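Long-range contacts in glycosyl transferase family 9 (Veillonella parvula, PDB 3TOV), which probably transfers a sugar, such as a heptose, from a nucleotide-activated donor to an acceptor: residues N263-D269 and V281-Y287; M273-I277 and Y295-A300; L62-D66 and V80-I84; G69-I74 and R101-L105. One frame throughout, in Å; residues are numbered along the deposited sequence.

Contact 1. Residues N263-D269 and V281-Y287; sequences NLLITND and VPIVALY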
loop_
_atom_site.group_PDB
_atom_site.type_symbol
_atom_site.label_atom_id
_atom_site.label_comp_id
_atom_site.label_asym_id
_atom_site.label_seq_id
_atom_site.Cartn_x
_atom_site.Cartn_y
_atom_site.Cartn_z
ATOM N N ASN A 263 9.984 1.760 -14.473
ATOM C CA ASN A 263 9.840 0.511 -15.214
ATOM C C ASN A 263 9.962 -0.705 -14.297
ATOM O O ASN A 263 9.643 -1.812 -14.701
ATOM C CB ASN A 263 10.899 0.405 -16.303
ATOM C CG ASN A 263 10.870 1.564 -17.264
ATOM O OD1 ASN A 263 11.002 2.719 -16.866
ATOM N ND2 ASN A 263 10.728 1.264 -18.546
ATOM N N LEU A 264 10.436 -0.488 -13.071
ATOM C CA LEU A 264 10.592 -1.556 -12.090
ATOM C C LEU A 264 10.872 -1.039 -10.673
ATOM O O LEU A 264 11.471 0.010 -10.472
ATOM C CB LEU A 264 11.719 -2.504 -12.496
ATOM C CG LEU A 264 11.882 -3.738 -11.593
ATOM C CD1 LEU A 264 10.765 -4.756 -11.848
ATOM C CD2 LEU A 264 13.237 -4.374 -11.806
ATOM N N LEU A 265 10.454 -1.817 -9.689
ATOM C CA LEU A 265 10.699 -1.496 -8.304
ATOM C C LEU A 265 11.147 -2.744 -7.519
ATOM O O LEU A 265 10.460 -3.764 -7.477
ATOM C CB LEU A 265 9.440 -0.897 -7.705
ATOM C CG LEU A 265 9.483 -0.746 -6.191
ATOM C CD1 LEU A 265 10.731 0.009 -5.777
ATOM C CD2 LEU A 265 8.213 -0.059 -5.668
ATOM N N ILE A 266 12.329 -2.662 -6.922
ATOM C CA ILE A 266 12.827 -3.699 -6.030
ATOM C C ILE A 266 12.604 -3.204 -4.608
ATOM O O ILE A 266 12.879 -2.037 -4.312
ATOM C CB ILE A 266 14.319 -3.906 -6.260
ATOM C CG1 ILE A 266 14.559 -4.308 -7.709
ATOM C CG2 ILE A 266 14.868 -4.931 -5.303
ATOM C CD1 ILE A 266 15.996 -4.603 -8.013
ATOM N N THR A 267 12.102 -4.058 -3.722
ATOM C CA THR A 267 11.627 -3.538 -2.439
ATOM C C THR A 267 11.371 -4.587 -1.384
ATOM O O THR A 267 11.196 -5.754 -1.709
ATOM C CB THR A 267 10.314 -2.711 -2.602
ATOM O OG1 THR A 267 9.590 -2.729 -1.371
ATOM C CG2 THR A 267 9.419 -3.304 -3.667
ATOM N N ASN A 268 11.340 -4.154 -0.124
ATOM C CA ASN A 268 10.928 -5.006 0.991
ATOM C C ASN A 268 9.424 -4.898 1.269
ATOM O O ASN A 268 8.735 -4.103 0.633
ATOM C CB ASN A 268 11.728 -4.661 2.239
ATOM C CG ASN A 268 11.638 -3.195 2.595
ATOM O OD1 ASN A 268 11.213 -2.380 1.780
ATOM N ND2 ASN A 268 12.036 -2.850 3.815
ATOM N N ASP A 269 8.893 -5.710 2.182
ATOM C CA ASP A 269 7.472 -5.569 2.499
ATOM C C ASP A 269 7.307 -4.312 3.307
ATOM O O ASP A 269 7.670 -4.262 4.482
ATOM C CB ASP A 269 6.809 -6.798 3.178
ATOM C CG ASP A 269 7.766 -7.621 4.053
ATOM O OD1 ASP A 269 8.966 -7.771 3.708
ATOM O OD2 ASP A 269 7.298 -8.154 5.088
ATOM N N VAL A 281 3.512 -0.675 -11.549
ATOM C CA VAL A 281 4.937 -0.964 -11.571
ATOM C C VAL A 281 5.223 -2.418 -11.198
ATOM O O VAL A 281 4.846 -2.868 -10.121
ATOM C CB VAL A 281 5.710 -0.040 -10.613
ATOM C CG1 VAL A 281 7.138 0.119 -11.073
ATOM C CG2 VAL A 281 5.057 1.311 -10.566
ATOM N N PRO A 282 5.916 -3.148 -12.091
ATOM C CA PRO A 282 6.368 -4.525 -11.838
ATOM C C PRO A 282 7.245 -4.595 -10.601
ATOM O O PRO A 282 8.137 -3.777 -10.432
ATOM C CB PRO A 282 7.202 -4.865 -13.072
ATOM C CG PRO A 282 6.775 -3.888 -14.119
ATOM C CD PRO A 282 6.389 -2.638 -13.389
ATOM N N ILE A 283 7.005 -5.584 -9.757
ATOM C CA ILE A 283 7.608 -5.619 -8.440
ATOM C C ILE A 283 8.549 -6.793 -8.246
ATOM O O ILE A 283 8.199 -7.929 -8.535
ATOM C CB ILE A 283 6.517 -5.745 -7.367
ATOM C CG1 ILE A 283 5.525 -4.570 -7.444
ATOM C CG2 ILE A 283 7.149 -5.890 -5.995
ATOM C CD1 ILE A 283 6.159 -3.209 -7.196
ATOM N N VAL A 284 9.754 -6.525 -7.763
ATOM C CA VAL A 284 10.565 -7.589 -7.188
ATOM C C VAL A 284 10.508 -7.339 -5.692
ATOM O O VAL A 284 10.934 -6.284 -5.217
ATOM C CB VAL A 284 12.028 -7.581 -7.683
ATOM C CG1 VAL A 284 12.827 -8.615 -6.923
ATOM C CG2 VAL A 284 12.118 -7.864 -9.185
ATOM N N ALA A 285 9.955 -8.286 -4.949
ATOM C CA ALA A 285 9.685 -8.052 -3.543
ATOM C C ALA A 285 10.447 -9.026 -2.651
ATOM O O ALA A 285 10.389 -10.233 -2.850
ATOM C CB ALA A 285 8.199 -8.141 -3.282
ATOM N N LEU A 286 11.148 -8.501 -1.655
ATOM C CA LEU A 286 11.979 -9.341 -0.811
ATOM C C LEU A 286 11.308 -9.671 0.504
ATOM O O LEU A 286 11.375 -8.890 1.447
ATOM C CB LEU A 286 13.325 -8.679 -0.546
ATOM C CG LEU A 286 14.366 -8.807 -1.654
ATOM C CD1 LEU A 286 13.999 -7.981 -2.867
ATOM C CD2 LEU A 286 15.698 -8.372 -1.119
ATOM N N TYR A 287 10.660 -10.832 0.559
ATOM C CA TYR A 287 10.160 -11.385 1.810
ATOM C C TYR A 287 11.199 -12.357 2.315
ATOM O O TYR A 287 11.788 -13.108 1.535
ATOM C CB TYR A 287 8.872 -12.139 1.542
ATOM C CG TYR A 287 7.694 -11.242 1.290
ATOM C CD1 TYR A 287 6.654 -11.173 2.205
ATOM C CD2 TYR A 287 7.631 -10.445 0.154
ATOM C CE1 TYR A 287 5.579 -10.345 1.994
ATOM C CE2 TYR A 287 6.556 -9.605 -0.066
ATOM C CZ TYR A 287 5.532 -9.561 0.861
ATOM O OH TYR A 287 4.444 -8.740 0.669
#

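Contact 2. Residues M273-I277 and Y295-A300; sequences MHVGI and YGPYQA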
loop_
_atom_site.group_PDB
_atom_site.type_symbol
_atom_site.label_atom_id
_atom_site.label_comp_id
_atom_site.label_asym_id
_atom_site.label_seq_id
_atom_site.Cartn_x
_atom_site.Cartn_y
_atom_site.Cartn_z
HETATM N N MSE A 273 5.629 -0.362 -1.315
HETATM C CA MSE A 273 5.470 -1.454 -2.278
HETATM C C MSE A 273 4.059 -1.469 -2.876
HETATM O O MSE A 273 3.885 -1.665 -4.078
HETATM C CB MSE A 273 5.771 -2.792 -1.619
HETATM C CG MSE A 273 5.761 -3.975 -2.573
HETATM SE SE MSE A 273 5.627 -5.678 -1.629
HETATM C CE MSE A 273 3.814 -5.550 -0.916
ATOM N N HIS A 274 3.050 -1.248 -2.039
ATOM C CA HIS A 274 1.686 -1.137 -2.537
ATOM C C HIS A 274 1.474 0.120 -3.402
ATOM O O HIS A 274 0.786 0.066 -4.425
ATOM C CB HIS A 274 0.684 -1.228 -1.388
ATOM C CG HIS A 274 0.858 -2.451 -0.545
ATOM N ND1 HIS A 274 1.544 -2.439 0.651
ATOM C CD2 HIS A 274 0.457 -3.731 -0.733
ATOM C CE1 HIS A 274 1.545 -3.653 1.171
ATOM N NE2 HIS A 274 0.894 -4.456 0.350
ATOM N N VAL A 275 2.075 1.239 -3.002
ATOM C CA VAL A 275 2.063 2.443 -3.827
ATOM C C VAL A 275 2.594 2.130 -5.221
ATOM O O VAL A 275 2.031 2.545 -6.223
ATOM C CB VAL A 275 2.940 3.555 -3.223
ATOM C CG1 VAL A 275 2.970 4.770 -4.146
ATOM C CG2 VAL A 275 2.449 3.929 -1.833
ATOM N N GLY A 276 3.691 1.394 -5.280
ATOM C CA GLY A 276 4.243 0.994 -6.557
ATOM C C GLY A 276 3.192 0.259 -7.357
ATOM O O GLY A 276 2.808 0.701 -8.435
ATOM N N ILE A 277 2.721 -0.857 -6.807
ATOM C CA ILE A 277 1.726 -1.707 -7.458
ATOM C C ILE A 277 0.535 -0.904 -7.961
ATOM O O ILE A 277 0.028 -1.145 -9.056
ATOM C CB ILE A 277 1.214 -2.785 -6.485
ATOM C CG1 ILE A 277 2.347 -3.719 -6.073
ATOM C CG2 ILE A 277 0.052 -3.580 -7.083
ATOM C CD1 ILE A 277 1.891 -4.749 -5.074
ATOM N N TYR A 295 -0.388 -10.050 3.026
ATOM C CA TYR A 295 -0.132 -8.670 2.632
ATOM C C TYR A 295 0.888 -8.520 1.486
ATOM O O TYR A 295 1.634 -7.539 1.421
ATOM C CB TYR A 295 0.243 -7.811 3.848
ATOM C CG TYR A 295 -0.875 -7.627 4.847
ATOM C CD1 TYR A 295 -1.775 -6.574 4.731
ATOM C CD2 TYR A 295 -1.034 -8.497 5.907
ATOM C CE1 TYR A 295 -2.814 -6.400 5.650
ATOM C CE2 TYR A 295 -2.056 -8.328 6.827
ATOM C CZ TYR A 295 -2.950 -7.283 6.695
ATOM O OH TYR A 295 -3.970 -7.123 7.619
ATOM N N GLY A 296 0.904 -9.476 0.569
ATOM C CA GLY A 296 1.802 -9.384 -0.558
ATOM C C GLY A 296 1.228 -8.540 -1.681
ATOM O O GLY A 296 0.245 -7.809 -1.483
ATOM N N PRO A 297 1.856 -8.630 -2.867
ATOM C CA PRO A 297 1.504 -7.979 -4.136
ATOM C C PRO A 297 0.152 -8.413 -4.693
ATOM O O PRO A 297 0.065 -9.367 -5.475
ATOM C CB PRO A 297 2.614 -8.428 -5.082
ATOM C CG PRO A 297 3.752 -8.738 -4.198
ATOM C CD PRO A 297 3.165 -9.294 -2.939
ATOM N N TYR A 298 -0.892 -7.693 -4.310
ATOM C CA TYR A 298 -2.238 -8.040 -4.736
ATOM C C TYR A 298 -2.485 -7.747 -6.200
ATOM O O TYR A 298 -2.329 -6.602 -6.634
ATOM C CB TYR A 298 -3.240 -7.248 -3.929
ATOM C CG TYR A 298 -4.658 -7.447 -4.362
ATOM C CD1 TYR A 298 -5.354 -8.588 -3.990
ATOM C CD2 TYR A 298 -5.313 -6.491 -5.126
ATOM C CE1 TYR A 298 -6.662 -8.777 -4.362
ATOM C CE2 TYR A 298 -6.626 -6.667 -5.508
ATOM C CZ TYR A 298 -7.299 -7.813 -5.119
ATOM O OH TYR A 298 -8.618 -8.010 -5.482
ATOM N N GLN A 299 -2.900 -8.770 -6.948
ATOM C CA GLN A 299 -3.303 -8.574 -8.332
ATOM C C GLN A 299 -2.182 -7.868 -9.109
ATOM O O GLN A 299 -2.434 -6.976 -9.920
ATOM C CB GLN A 299 -4.572 -7.734 -8.357
ATOM C CG GLN A 299 -5.428 -7.883 -9.580
ATOM C CD GLN A 299 -6.875 -8.221 -9.219
ATOM O OE1 GLN A 299 -7.136 -9.109 -8.391
ATOM N NE2 GLN A 299 -7.821 -7.509 -9.834
ATOM N N ALA A 300 -0.941 -8.275 -8.858
ATOM C CA ALA A 300 0.208 -7.559 -9.406
ATOM C C ALA A 300 1.110 -8.417 -10.294
ATOM O O ALA A 300 1.184 -9.640 -10.137
ATOM C CB ALA A 300 1.027 -6.948 -8.272
#

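Contact 3. Residues L62-D66 and V80-I84; sequences LIVVD and VAREI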
loop_
_atom_site.group_PDB
_atom_site.type_symbol
_atom_site.label_atom_id
_atom_site.label_comp_id
_atom_site.label_asym_id
_atom_site.label_seq_id
_atom_site.Cartn_x
_atom_site.Cartn_y
_atom_site.Cartn_z
ATOM N N LEU A 62 -14.278 12.843 1.015
ATOM C CA LEU A 62 -13.194 12.339 1.846
ATOM C C LEU A 62 -12.948 13.297 3.011
ATOM O O LEU A 62 -12.726 14.497 2.807
ATOM C CB LEU A 62 -11.929 12.216 0.994
ATOM C CG LEU A 62 -10.578 11.977 1.661
ATOM C CD1 LEU A 62 -10.653 10.721 2.453
ATOM C CD2 LEU A 62 -9.508 11.873 0.612
ATOM N N ILE A 63 -12.999 12.771 4.231
ATOM C CA ILE A 63 -12.824 13.593 5.428
ATOM C C ILE A 63 -11.740 12.995 6.323
ATOM O O ILE A 63 -11.785 11.801 6.639
ATOM C CB ILE A 63 -14.161 13.775 6.218
ATOM C CG1 ILE A 63 -14.129 13.035 7.547
ATOM C CG2 ILE A 63 -15.389 13.341 5.396
ATOM C CD1 ILE A 63 -15.409 13.210 8.318
ATOM N N VAL A 64 -10.759 13.811 6.713
ATOM C CA VAL A 64 -9.567 13.298 7.395
ATOM C C VAL A 64 -9.599 13.552 8.900
ATOM O O VAL A 64 -10.464 14.267 9.375
ATOM C CB VAL A 64 -8.291 13.895 6.781
ATOM C CG1 VAL A 64 -8.584 14.374 5.382
ATOM C CG2 VAL A 64 -7.773 15.042 7.629
ATOM N N VAL A 65 -8.681 12.948 9.655
ATOM C CA VAL A 65 -8.577 13.225 11.095
ATOM C C VAL A 65 -7.126 13.281 11.581
ATOM O O VAL A 65 -6.265 12.618 11.012
ATOM C CB VAL A 65 -9.328 12.172 11.959
ATOM C CG1 VAL A 65 -10.461 11.547 11.190
ATOM C CG2 VAL A 65 -8.358 11.108 12.453
ATOM N N ASP A 66 -6.861 14.052 12.636
ATOM C CA ASP A 66 -5.531 14.069 13.252
ATOM C C ASP A 66 -5.492 13.261 14.537
ATOM O O ASP A 66 -6.510 12.735 14.976
ATOM C CB ASP A 66 -5.073 15.498 13.549
ATOM C CG ASP A 66 -5.207 16.409 12.353
ATOM O OD1 ASP A 66 -6.277 16.372 11.704
ATOM O OD2 ASP A 66 -4.244 17.151 12.059
ATOM N N VAL A 80 -15.578 14.944 13.763
ATOM C CA VAL A 80 -15.858 14.292 12.481
ATOM C C VAL A 80 -17.298 13.785 12.346
ATOM O O VAL A 80 -17.947 13.999 11.314
ATOM C CB VAL A 80 -14.893 13.112 12.249
ATOM C CG1 VAL A 80 -15.597 11.964 11.511
ATOM C CG2 VAL A 80 -13.632 13.589 11.522
ATOM N N ALA A 81 -17.784 13.106 13.380
ATOM C CA ALA A 81 -19.160 12.661 13.397
ATOM C C ALA A 81 -20.107 13.856 13.191
ATOM O O ALA A 81 -20.903 13.867 12.251
ATOM C CB ALA A 81 -19.459 11.930 14.697
ATOM N N ARG A 82 -20.009 14.864 14.055
ATOM C CA ARG A 82 -20.731 16.118 13.850
ATOM C C ARG A 82 -20.611 16.604 12.404
ATOM O O ARG A 82 -21.619 16.853 11.742
ATOM C CB ARG A 82 -20.204 17.196 14.797
ATOM C CG ARG A 82 -21.275 18.081 15.425
ATOM C CD ARG A 82 -20.955 18.309 16.904
ATOM N NE ARG A 82 -19.578 17.926 17.226
ATOM C CZ ARG A 82 -18.907 18.348 18.293
ATOM N NH1 ARG A 82 -19.476 19.186 19.152
ATOM N NH2 ARG A 82 -17.659 17.943 18.499
ATOM N N GLU A 83 -19.374 16.735 11.927
ATOM C CA GLU A 83 -19.091 17.167 10.557
ATOM C C GLU A 83 -19.831 16.330 9.515
ATOM O O GLU A 83 -20.433 16.868 8.583
ATOM C CB GLU A 83 -17.585 17.130 10.286
ATOM C CG GLU A 83 -17.152 17.755 8.959
ATOM C CD GLU A 83 -15.662 17.537 8.654
ATOM O OE1 GLU A 83 -15.244 17.804 7.505
ATOM O OE2 GLU A 83 -14.907 17.096 9.555
ATOM N N ILE A 84 -19.781 15.010 9.671
ATOM C CA ILE A 84 -20.472 14.106 8.759
ATOM C C ILE A 84 -21.971 14.352 8.768
ATOM O O ILE A 84 -22.605 14.386 7.720
ATOM C CB ILE A 84 -20.196 12.637 9.124
ATOM C CG1 ILE A 84 -18.831 12.207 8.589
ATOM C CG2 ILE A 84 -21.275 11.731 8.568
ATOM C CD1 ILE A 84 -18.374 10.865 9.112
#

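Contact 4. Residues G69-I74 and R101-L105; sequences GRHNSI and RTSYL. With SO4 (sulfate ion), chain F.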
loop_
_atom_site.group_PDB
_atom_site.type_symbol
_atom_site.label_atom_id
_atom_site.label_comp_id
_atom_site.label_asym_id
_atom_site.label_seq_id
_atom_site.Cartn_x
_atom_site.Cartn_y
_atom_site.Cartn_z
ATOM N N GLY A 69 -2.557 12.303 21.263
ATOM C CA GLY A 69 -2.917 11.766 22.559
ATOM C C GLY A 69 -4.361 11.308 22.560
ATOM O O GLY A 69 -5.003 11.255 21.510
ATOM N N ARG A 70 -4.874 10.984 23.743
ATOM C CA ARG A 70 -6.231 10.459 23.881
ATOM C C ARG A 70 -7.330 11.516 23.703
ATOM O O ARG A 70 -8.189 11.394 22.822
ATOM C CB ARG A 70 -6.389 9.719 25.221
ATOM C CG ARG A 70 -7.724 9.958 25.927
ATOM C CD ARG A 70 -8.352 8.668 26.434
ATOM N NE ARG A 70 -7.408 7.841 27.176
ATOM C CZ ARG A 70 -6.782 6.789 26.662
ATOM N NH1 ARG A 70 -7.001 6.433 25.402
ATOM N NH2 ARG A 70 -5.942 6.094 27.413
ATOM N N HIS A 71 -7.292 12.546 24.545
ATOM C CA HIS A 71 -8.292 13.607 24.533
ATOM C C HIS A 71 -8.375 14.224 23.145
ATOM O O HIS A 71 -9.463 14.424 22.601
ATOM C CB HIS A 71 -7.921 14.682 25.555
ATOM C CG HIS A 71 -7.219 14.149 26.766
ATOM N ND1 HIS A 71 -7.411 12.866 27.235
ATOM C CD2 HIS A 71 -6.318 14.722 27.599
ATOM C CE1 HIS A 71 -6.663 12.675 28.308
ATOM N NE2 HIS A 71 -5.990 13.786 28.549
ATOM N N ASN A 72 -7.202 14.522 22.590
ATOM C CA ASN A 72 -7.063 15.073 21.245
ATOM C C ASN A 72 -7.803 14.236 20.204
ATOM O O ASN A 72 -8.642 14.745 19.461
ATOM C CB ASN A 72 -5.572 15.195 20.882
ATOM C CG ASN A 72 -5.343 15.545 19.419
ATOM O OD1 ASN A 72 -5.179 14.660 18.573
ATOM N ND2 ASN A 72 -5.317 16.839 19.116
ATOM N N SER A 73 -7.491 12.948 20.160
ATOM C CA SER A 73 -8.127 12.059 19.207
ATOM C C SER A 73 -9.646 12.138 19.319
ATOM O O SER A 73 -10.322 12.547 18.371
ATOM C CB SER A 73 -7.642 10.627 19.419
ATOM O OG SER A 73 -6.244 10.548 19.216
ATOM N N ILE A 74 -10.177 11.767 20.484
ATOM C CA ILE A 74 -11.626 11.646 20.667
ATOM C C ILE A 74 -12.367 12.965 20.444
ATOM O O ILE A 74 -13.454 12.995 19.866
ATOM C CB ILE A 74 -11.993 11.054 22.045
ATOM C CG1 ILE A 74 -12.160 9.538 21.952
ATOM C CG2 ILE A 74 -13.298 11.637 22.537
ATOM C CD1 ILE A 74 -10.896 8.784 21.664
ATOM N N ARG A 101 -10.947 2.975 19.079
ATOM C CA ARG A 101 -11.086 4.345 18.613
ATOM C C ARG A 101 -11.939 4.477 17.348
ATOM O O ARG A 101 -12.876 5.270 17.307
ATOM C CB ARG A 101 -9.726 4.999 18.446
ATOM C CG ARG A 101 -9.357 5.819 19.657
ATOM C CD ARG A 101 -7.874 6.086 19.748
ATOM N NE ARG A 101 -7.611 7.215 20.634
ATOM C CZ ARG A 101 -7.641 7.161 21.963
ATOM N NH1 ARG A 101 -7.391 8.255 22.664
ATOM N NH2 ARG A 101 -7.924 6.026 22.592
ATOM N N THR A 102 -11.637 3.706 16.315
ATOM C CA THR A 102 -12.437 3.817 15.108
ATOM C C THR A 102 -13.807 3.215 15.326
ATOM O O THR A 102 -14.799 3.673 14.764
ATOM C CB THR A 102 -11.785 3.151 13.917
ATOM O OG1 THR A 102 -10.559 3.823 13.623
ATOM C CG2 THR A 102 -12.697 3.261 12.716
ATOM N N SER A 103 -13.870 2.179 16.144
ATOM C CA SER A 103 -15.151 1.573 16.434
ATOM C C SER A 103 -15.995 2.641 17.104
ATOM O O SER A 103 -17.137 2.866 16.735
ATOM C CB SER A 103 -14.980 0.346 17.328
ATOM O OG SER A 103 -14.198 -0.642 16.680
ATOM N N TYR A 104 -15.414 3.326 18.073
ATOM C CA TYR A 104 -16.099 4.441 18.682
ATOM C C TYR A 104 -16.675 5.373 17.623
ATOM O O TYR A 104 -17.865 5.674 17.616
ATOM C CB TYR A 104 -15.141 5.218 19.578
ATOM C CG TYR A 104 -15.734 6.494 20.104
ATOM C CD1 TYR A 104 -16.515 6.493 21.246
ATOM C CD2 TYR A 104 -15.525 7.694 19.446
ATOM C CE1 TYR A 104 -17.060 7.658 21.728
ATOM C CE2 TYR A 104 -16.068 8.865 19.915
ATOM C CZ TYR A 104 -16.835 8.845 21.057
ATOM O OH TYR A 104 -17.392 10.011 21.522
ATOM N N LEU A 105 -15.818 5.841 16.728
ATOM C CA LEU A 105 -16.251 6.773 15.699
ATOM C C LEU A 105 -17.499 6.276 14.953
ATOM O O LEU A 105 -18.502 6.983 14.887
ATOM C CB LEU A 105 -15.108 7.059 14.724
ATOM C CG LEU A 105 -15.527 7.909 13.532
ATOM C CD1 LEU A 105 -16.240 9.156 14.018
ATOM C CD2 LEU A 105 -14.322 8.270 12.690
HETATM S S SO4 F . -3.719 15.342 24.174
HETATM O O1 SO4 F . -4.761 16.050 24.912
HETATM O O2 SO4 F . -3.284 16.132 23.023
HETATM O O3 SO4 F . -2.592 15.075 25.064
HETATM O O4 SO4 F . -4.263 14.074 23.705
#

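Contact 1. Residues N263-D269 and V281-Y287
Ile-266 overlaps Val-284 on one face of the sheet, CG1 of Ile-266 lying 4.1 Å from CB of Val-284, while CG2 of Ile-266 reaches CD1 of Leu-286 at 4.0 Å; helix 334-347 packs over this face through Val-337 and Ala-340. Beneath the side chains runs a parallel ladder. Leu-265 N donates to Pro-282 O (3.1 Å) and Val-284 N to Leu-265 O (2.9 Å); one step on, Thr-267 N donates to Val-284 O (2.9 Å) and Leu-286 N to Thr-267 O (2.7 Å). The two strands belong to a beta-alpha-beta unit, strand 264-268, helix 271-277 and strand 283-286, within the parallel sheet of a Rossmann-like domain, and the connecting helix lies against the face bearing Leu-265, Thr-267, Ile-283 and Ala-285. There CB of Leu-265 meets CD1 of Ile-283 at 4.0 Å. At the far end of the pair, CB of Asp-269 sits 4.2 Å from the centroid of the Tyr-287 ring, a CH-pi contact over its face.

Contact 2. Residues M273-I277 and Y295-A300
A histidine ring reaching from a helix to a backbone carbonyl is the odd feature here: NE2 of His-274 donates a weak hydrogen bond, 3.3 Å long, to O of Tyr-295, and that carbonyl lies at the ring edge, close to its plane. It is the one hydrogen bond between the segments, and the rest is van der Waals contact, largely between apolar groups. Selenomethionine Met-273, one residue earlier, brings its CE to 3.8 Å from the same Tyr-295 O and to 4.3 Å from CD of Pro-297. A turn further along the helix, Ile-277 fills the gap: its CD1 is 3.4 Å from CA and 3.7 Å from CB of Pro-297, and CG2 of Ile-277 touches CB of Ala-300 at 3.7 Å. Helix 271-277 is the crossover helix of a beta-alpha-beta unit in the second Rossmann-like domain of this GT-B fold, and 295-300 is the loop leading from helix 292-295 into the edge strand 302-305. The same helix is sandwiched, since Met-273 and Ile-277 also touch Ala-285 and Ile-283 of the sheet. The loop bends sharply beside the helix, with Pro-297 at the centre of an inverse gamma turn and a type II beta turn running from Pro-297 to Ala-300. Tyr-298 turns the end of its side chain away from the helix, and its OH bonds to Asn-157 and Asp-141.

Contact 3. Residues L62-D66 and V80-I84
Apolar contacts carry this strand-to-helix interface, and Ile-63 makes the closest of them. Its CD1 lies 3.4 Å from CG1 of Val-80 and 3.6 Å from CG1 of Ile-84, so the tip of one side chain enters between two residues a helical turn apart. Val-65, two residues on along the strand, adds a second point of contact, CG1 to CG2 of Val-80 at 3.8 Å. Strand 61-65 is an outermost strand of the N-terminal parallel sheet, and helix 70-87 follows it directly in the chain and turns back against it, as in Rossmann-like alternation of strand and helix; the segment axes are 10.1 Å apart at 163°. Val-80 and Ile-84 also touch helix 100-109, through Leu-105 and Ile-109. Polar groups take part through van der Waals contact alone: OE2 of Glu-83 comes within 4.1 Å of CD1 of Ile-63, and the backbone O of Val-64 lies 3.9 Å from CG2 of Val-80. No hydrogen bond joins the two segments.

Contact 4. Residues G69-I74 and R101-L105
This is a surface contact between two helices of the N-terminal Rossmann-like domain of the GT-B fold: the first turn of helix 70-87 meets the start of helix 100-109, the two helices following strands 61-65 and 92-95 in the chain. The segment axes pass no closer than 11.8 Å, at 33°, so long side chains must bridge the gap. Arg-101 does most of this. Its guanidinium is overlain on one face by Ile-74, with CD1 of Ile-74 3.6 Å from CZ of Arg-101, and CB of Ser-73 approaches NE of Arg-101 at 3.6 Å near the group's plane. One turn along, Tyr-104 adds a looser apolar contact, CE2 to CG1 of Ile-74 at 4.5 Å, while its OH bonds to Asn-78 farther down helix 70-87. Charge does not explain the pairing, for NH1 of Arg-70 lies only 3.0 Å from NH2 of Arg-101, two like-charged donors side by side. Gly-69, poorly ordered, occupies the N-cap position, and its carbonyl O accepts both the backbone N of Ser-73 (3.3 Å) and the hydroxyl OG of Ser-73 (2.7 Å). A sulfate ion, probably from the crystallisation liquor, sits at this N-terminus, where exposed amides favour an anion: N of Asn-72 donates to its O4 at 3.2 Å.

Two Rossmann-like domains, each built on a parallel sheet of strand order 3-2-1-4-5-6, divide the four contacts into pairs. Contacts 3 and 4 come first along the chain, their segments alternating; they share helix 70-87, lie with centres 12 Å apart, and touch where Val-80 meets Leu-105. Contacts 1 and 2 follow in the second domain, with alternating segments, centres 9 Å apart; helix 271-277 connects the strands of contact 1 and supplies one side of contact 2. Between contacts 1 and 3 the centres are 34 Å apart, on opposite sides of the chain's centre. Contact 2 meets the N-terminal half, its His-274 and Tyr-295 touching Leu-24; GT-B enzymes generally bind substrates between their domains.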